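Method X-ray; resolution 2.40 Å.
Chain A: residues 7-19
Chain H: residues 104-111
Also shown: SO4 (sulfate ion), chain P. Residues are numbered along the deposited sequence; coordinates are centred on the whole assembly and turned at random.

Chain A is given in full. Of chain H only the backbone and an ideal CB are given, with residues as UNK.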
# COMPACT_ATOMS: atom_id res chain seq x y z
N LYS A 7 -8.16 -12.65 -22.42
CA LYS A 7 -7.85 -13.21 -21.11
C LYS A 7 -6.93 -12.30 -20.31
O LYS A 7 -7.33 -11.69 -19.32
CB LYS A 7 -7.18 -14.57 -21.27
CG LYS A 7 -7.13 -15.41 -20.01
CD LYS A 7 -8.41 -16.20 -19.85
CE LYS A 7 -8.54 -17.20 -20.99
NZ LYS A 7 -9.88 -17.83 -21.07
N ARG A 8 -5.69 -12.21 -20.78
CA ARG A 8 -4.66 -11.43 -20.11
C ARG A 8 -4.86 -9.92 -20.26
O ARG A 8 -4.98 -9.40 -21.38
CB ARG A 8 -3.28 -11.81 -20.64
CG ARG A 8 -2.14 -11.03 -20.00
CD ARG A 8 -0.79 -11.67 -20.30
NE ARG A 8 0.30 -10.94 -19.66
CZ ARG A 8 1.06 -11.45 -18.70
NH1 ARG A 8 0.86 -12.70 -18.28
NH2 ARG A 8 2.04 -10.73 -18.16
N PHE A 9 -4.90 -9.23 -19.13
CA PHE A 9 -4.95 -7.78 -19.11
C PHE A 9 -3.82 -7.25 -18.24
O PHE A 9 -3.16 -8.02 -17.53
CB PHE A 9 -6.31 -7.27 -18.61
CG PHE A 9 -6.73 -7.86 -17.30
CD1 PHE A 9 -6.34 -7.28 -16.10
CD2 PHE A 9 -7.55 -8.97 -17.26
CE1 PHE A 9 -6.74 -7.81 -14.89
CE2 PHE A 9 -7.96 -9.51 -16.06
CZ PHE A 9 -7.55 -8.93 -14.87
N GLU A 10 -3.59 -5.94 -18.30
CA GLU A 10 -2.47 -5.32 -17.59
C GLU A 10 -2.72 -3.83 -17.47
O GLU A 10 -2.93 -3.14 -18.47
CB GLU A 10 -1.18 -5.57 -18.38
CG GLU A 10 -0.06 -4.58 -18.09
CD GLU A 10 1.16 -4.81 -18.96
OE1 GLU A 10 1.69 -3.82 -19.49
OE2 GLU A 10 1.56 -5.98 -19.12
N SER A 11 -2.70 -3.32 -16.24
CA SER A 11 -2.99 -1.91 -16.00
C SER A 11 -1.84 -1.03 -16.50
O SER A 11 -2.01 -0.26 -17.44
CB SER A 11 -3.25 -1.66 -14.51
OG SER A 11 -4.41 -2.34 -14.07
N TYR A 12 -0.68 -1.17 -15.86
CA TYR A 12 0.48 -0.36 -16.21
C TYR A 12 1.74 -1.22 -16.37
O TYR A 12 1.80 -2.34 -15.86
CB TYR A 12 0.73 0.70 -15.14
CG TYR A 12 -0.44 1.64 -14.90
CD1 TYR A 12 -0.76 2.63 -15.82
CD2 TYR A 12 -1.20 1.53 -13.75
CE1 TYR A 12 -1.82 3.49 -15.59
CE2 TYR A 12 -2.26 2.38 -13.51
CZ TYR A 12 -2.57 3.35 -14.44
OH TYR A 12 -3.63 4.20 -14.21
N LYS A 13 2.72 -0.70 -17.10
CA LYS A 13 3.99 -1.39 -17.29
C LYS A 13 5.09 -0.65 -16.52
O LYS A 13 6.04 -1.26 -16.03
CB LYS A 13 4.34 -1.44 -18.78
CG LYS A 13 4.69 -2.84 -19.28
CD LYS A 13 5.45 -3.65 -18.24
CE LYS A 13 5.98 -4.95 -18.83
NZ LYS A 13 6.68 -5.77 -17.80
N ARG A 14 4.94 0.67 -16.40
CA ARG A 14 5.95 1.52 -15.76
C ARG A 14 5.36 2.49 -14.75
O ARG A 14 4.19 2.86 -14.83
CB ARG A 14 6.69 2.34 -16.83
CG ARG A 14 7.71 1.59 -17.65
CD ARG A 14 8.29 2.51 -18.72
NE ARG A 14 8.92 3.71 -18.15
CZ ARG A 14 10.19 4.04 -18.34
NH1 ARG A 14 10.97 3.28 -19.09
NH2 ARG A 14 10.69 5.15 -17.79
N ASP A 15 6.19 2.91 -13.79
CA ASP A 15 5.78 3.83 -12.74
C ASP A 15 5.30 5.18 -13.28
O ASP A 15 4.34 5.76 -12.76
CB ASP A 15 6.91 4.03 -11.73
CG ASP A 15 7.11 2.83 -10.81
OD1 ASP A 15 6.13 2.40 -10.17
OD2 ASP A 15 8.25 2.31 -10.74
N ASN A 16 5.95 5.67 -14.33
CA ASN A 16 5.63 6.98 -14.89
C ASN A 16 4.31 7.05 -15.65
O ASN A 16 3.91 8.12 -16.12
CB ASN A 16 6.79 7.52 -15.75
CG ASN A 16 7.00 6.73 -17.04
OD1 ASN A 16 6.27 5.79 -17.34
ND2 ASN A 16 8.02 7.13 -17.80
N GLN A 17 3.63 5.91 -15.77
CA GLN A 17 2.33 5.87 -16.43
C GLN A 17 1.19 6.07 -15.44
O GLN A 17 0.03 6.16 -15.83
CB GLN A 17 2.13 4.55 -17.18
CG GLN A 17 3.39 3.94 -17.75
CD GLN A 17 3.11 2.62 -18.44
OE1 GLN A 17 3.14 1.56 -17.82
NE2 GLN A 17 2.85 2.67 -19.74
N LEU A 18 1.53 6.13 -14.16
CA LEU A 18 0.54 6.40 -13.13
C LEU A 18 0.08 7.85 -13.22
O LEU A 18 0.90 8.75 -13.45
CB LEU A 18 1.10 6.09 -11.74
CG LEU A 18 1.16 4.60 -11.39
CD1 LEU A 18 2.08 4.31 -10.21
CD2 LEU A 18 -0.24 4.07 -11.12
N PRO A 19 -1.23 8.09 -13.06
CA PRO A 19 -1.81 9.44 -13.10
C PRO A 19 -1.19 10.33 -12.01
O PRO A 19 -1.06 9.88 -10.88
CB PRO A 19 -3.30 9.22 -12.82
CG PRO A 19 -3.54 7.75 -12.94
CD PRO A 19 -2.24 7.04 -12.83
N UNK H 104 4.42 -4.69 -8.26
CA UNK H 104 3.63 -5.11 -9.42
C UNK H 104 2.69 -4.00 -9.88
O UNK H 104 2.06 -3.34 -9.06
CB UNK H 104 2.83 -6.37 -9.09
N UNK H 105 2.61 -3.79 -11.19
CA UNK H 105 1.76 -2.73 -11.73
C UNK H 105 0.66 -3.22 -12.68
O UNK H 105 -0.03 -2.41 -13.30
CB UNK H 105 2.64 -1.71 -12.46
N UNK H 106 0.47 -4.54 -12.78
CA UNK H 106 -0.52 -5.08 -13.72
C UNK H 106 -1.97 -4.91 -13.24
O UNK H 106 -2.90 -4.98 -14.05
CB UNK H 106 -0.24 -6.56 -13.96
N UNK H 107 -2.15 -4.70 -11.94
CA UNK H 107 -3.47 -4.48 -11.40
C UNK H 107 -4.27 -5.74 -11.14
O UNK H 107 -5.50 -5.73 -11.16
CB UNK H 107 -4.26 -3.58 -12.35
N UNK H 108 -3.56 -6.85 -10.91
CA UNK H 108 -4.21 -8.11 -10.59
C UNK H 108 -4.62 -8.17 -9.13
O UNK H 108 -4.05 -7.47 -8.28
CB UNK H 108 -3.29 -9.28 -10.92
N UNK H 109 -5.61 -9.00 -8.83
CA UNK H 109 -6.07 -9.19 -7.45
C UNK H 109 -5.88 -10.63 -6.97
O UNK H 109 -6.45 -11.03 -5.95
CB UNK H 109 -7.54 -8.80 -7.33
N UNK H 110 -5.07 -11.40 -7.70
CA UNK H 110 -4.76 -12.76 -7.27
C UNK H 110 -3.26 -13.02 -7.16
O UNK H 110 -2.46 -12.44 -7.91
CB UNK H 110 -5.38 -13.76 -8.24
N UNK H 111 -2.88 -13.88 -6.23
CA UNK H 111 -1.47 -14.17 -5.98
C UNK H 111 -1.26 -14.85 -4.65
O UNK H 111 -1.84 -15.91 -4.38
CB UNK H 111 -0.64 -12.88 -6.03
S SO4 P . 4.67 -6.67 -12.80
O1 SO4 P . 4.90 -7.42 -14.02
O2 SO4 P . 5.95 -6.27 -12.21
O3 SO4 P . 3.89 -5.48 -13.10
O4 SO4 P . 3.95 -7.48 -11.84

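At position 104 the CA-to-CB bond points away from chain A and meets nothing of it, but a sulfate lies nearby, so a small polar donor would suit as well as many others. The residue is Ser H104, whose OG donates to O4 of the sulfate at 2.6 Å.

Position 105 points toward chain A, its ideal CB 3.6 Å from Tyr A12 O. Beyond lie the turn from Lys A13 to Asp A15 and the Leu A18 side chain, a shallow pocket for a medium aliphatic group such as leucine, isoleucine or methionine. Its backbone is already engaged: the carbonyl O accepts from Tyr A12 N at 2.9 Å, and the amide N donates to sulfate O3 at 2.9 Å. Leu H105 fills the place with the largest covered area of the stretch, laying CD1 3.5 Å from Arg A14 C and CD2 4.5 Å from Leu A18 CD1.

At 106 the backbone makes the hydrogen bond, its carbonyl O accepting from Ser A11 N at 2.8 Å. CA-to-CB runs sideways, the ideal CB standing 4.4 Å from Glu A10 CA, leaving room for a long chain; with the sulfate ahead, a basic or polar one is plausible, though Arg A8 nearby argues against positive charge. The residue is Arg H106, its NH1 3.2 Å from Arg A8 NH2, a close pair of like charges, and making a weak hydrogen bond to sulfate O1 at 3.3 Å.

Position 107 allows almost no choice. Phi and psi of 82° and 26° would jam a CB against the preceding carbonyl, and the ideal CB would stand 2.1 Å from Ser A11 OG, a clash. Gly H107 satisfies both demands, letting its CA approach Ser A11 OG to 3.5 Å.

From 108 the bond again runs sideways, yet a long side chain can turn back to the Phe A9 ring and to the carbonyl of that residue. A large aromatic with a donor fits best; histidine or glutamine might serve in part. Trp H108 does both jobs: NE1 donates to Phe A9 O at 3.2 Å, nearly straight at 167°, while its edge meets the Phe A9 face in an offset edge-to-face pair.

Position 109 finds no chain A atom near its CB and is unconstrained here; it is Asn H109. At 110 only a large group could reach chain A, and Trp H110 does, CH2 lying 3.9 Å from Phe A9 CZ. Position 111 is out of reach of chain A, but phi of 164° with psi of -123° favours glycine, and it is Gly H111.

Chain H (104-111) SLRGWNWG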
# COMPACT_ATOMS: atom_id res chain seq x y z
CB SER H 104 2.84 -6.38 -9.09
OG SER H 104 2.08 -6.81 -10.21
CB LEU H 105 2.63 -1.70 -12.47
CG LEU H 105 3.63 -0.89 -11.63
CD1 LEU H 105 4.46 0.02 -12.51
CD2 LEU H 105 2.91 -0.08 -10.57
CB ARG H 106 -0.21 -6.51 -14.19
CG ARG H 106 0.21 -7.51 -13.13
CD ARG H 106 1.49 -8.21 -13.56
NE ARG H 106 1.36 -9.66 -13.70
CZ ARG H 106 2.09 -10.40 -14.53
NH1 ARG H 106 3.02 -9.84 -15.29
NH2 ARG H 106 1.91 -11.72 -14.59
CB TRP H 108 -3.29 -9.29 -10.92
CG TRP H 108 -3.06 -9.49 -12.38
CD1 TRP H 108 -3.47 -8.68 -13.40
CD2 TRP H 108 -2.37 -10.59 -13.00
NE1 TRP H 108 -3.07 -9.20 -14.61
CE2 TRP H 108 -2.39 -10.37 -14.39
CE3 TRP H 108 -1.73 -11.73 -12.51
CZ2 TRP H 108 -1.80 -11.25 -15.30
CZ3 TRP H 108 -1.14 -12.60 -13.41
CH2 TRP H 108 -1.19 -12.36 -14.79
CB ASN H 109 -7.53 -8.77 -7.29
CG ASN H 109 -8.50 -9.74 -7.96
OD1 ASN H 109 -8.25 -10.21 -9.07
ND2 ASN H 109 -9.60 -10.05 -7.28
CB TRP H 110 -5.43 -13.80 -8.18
CG TRP H 110 -4.90 -13.87 -9.58
CD1 TRP H 110 -3.96 -14.73 -10.06
CD2 TRP H 110 -5.33 -13.09 -10.70
NE1 TRP H 110 -3.75 -14.51 -11.40
CE2 TRP H 110 -4.59 -13.50 -11.82
CE3 TRP H 110 -6.27 -12.06 -10.86
CZ2 TRP H 110 -4.75 -12.94 -13.09
CZ3 TRP H 110 -6.42 -11.49 -12.12
CH2 TRP H 110 -5.67 -11.93 -13.21
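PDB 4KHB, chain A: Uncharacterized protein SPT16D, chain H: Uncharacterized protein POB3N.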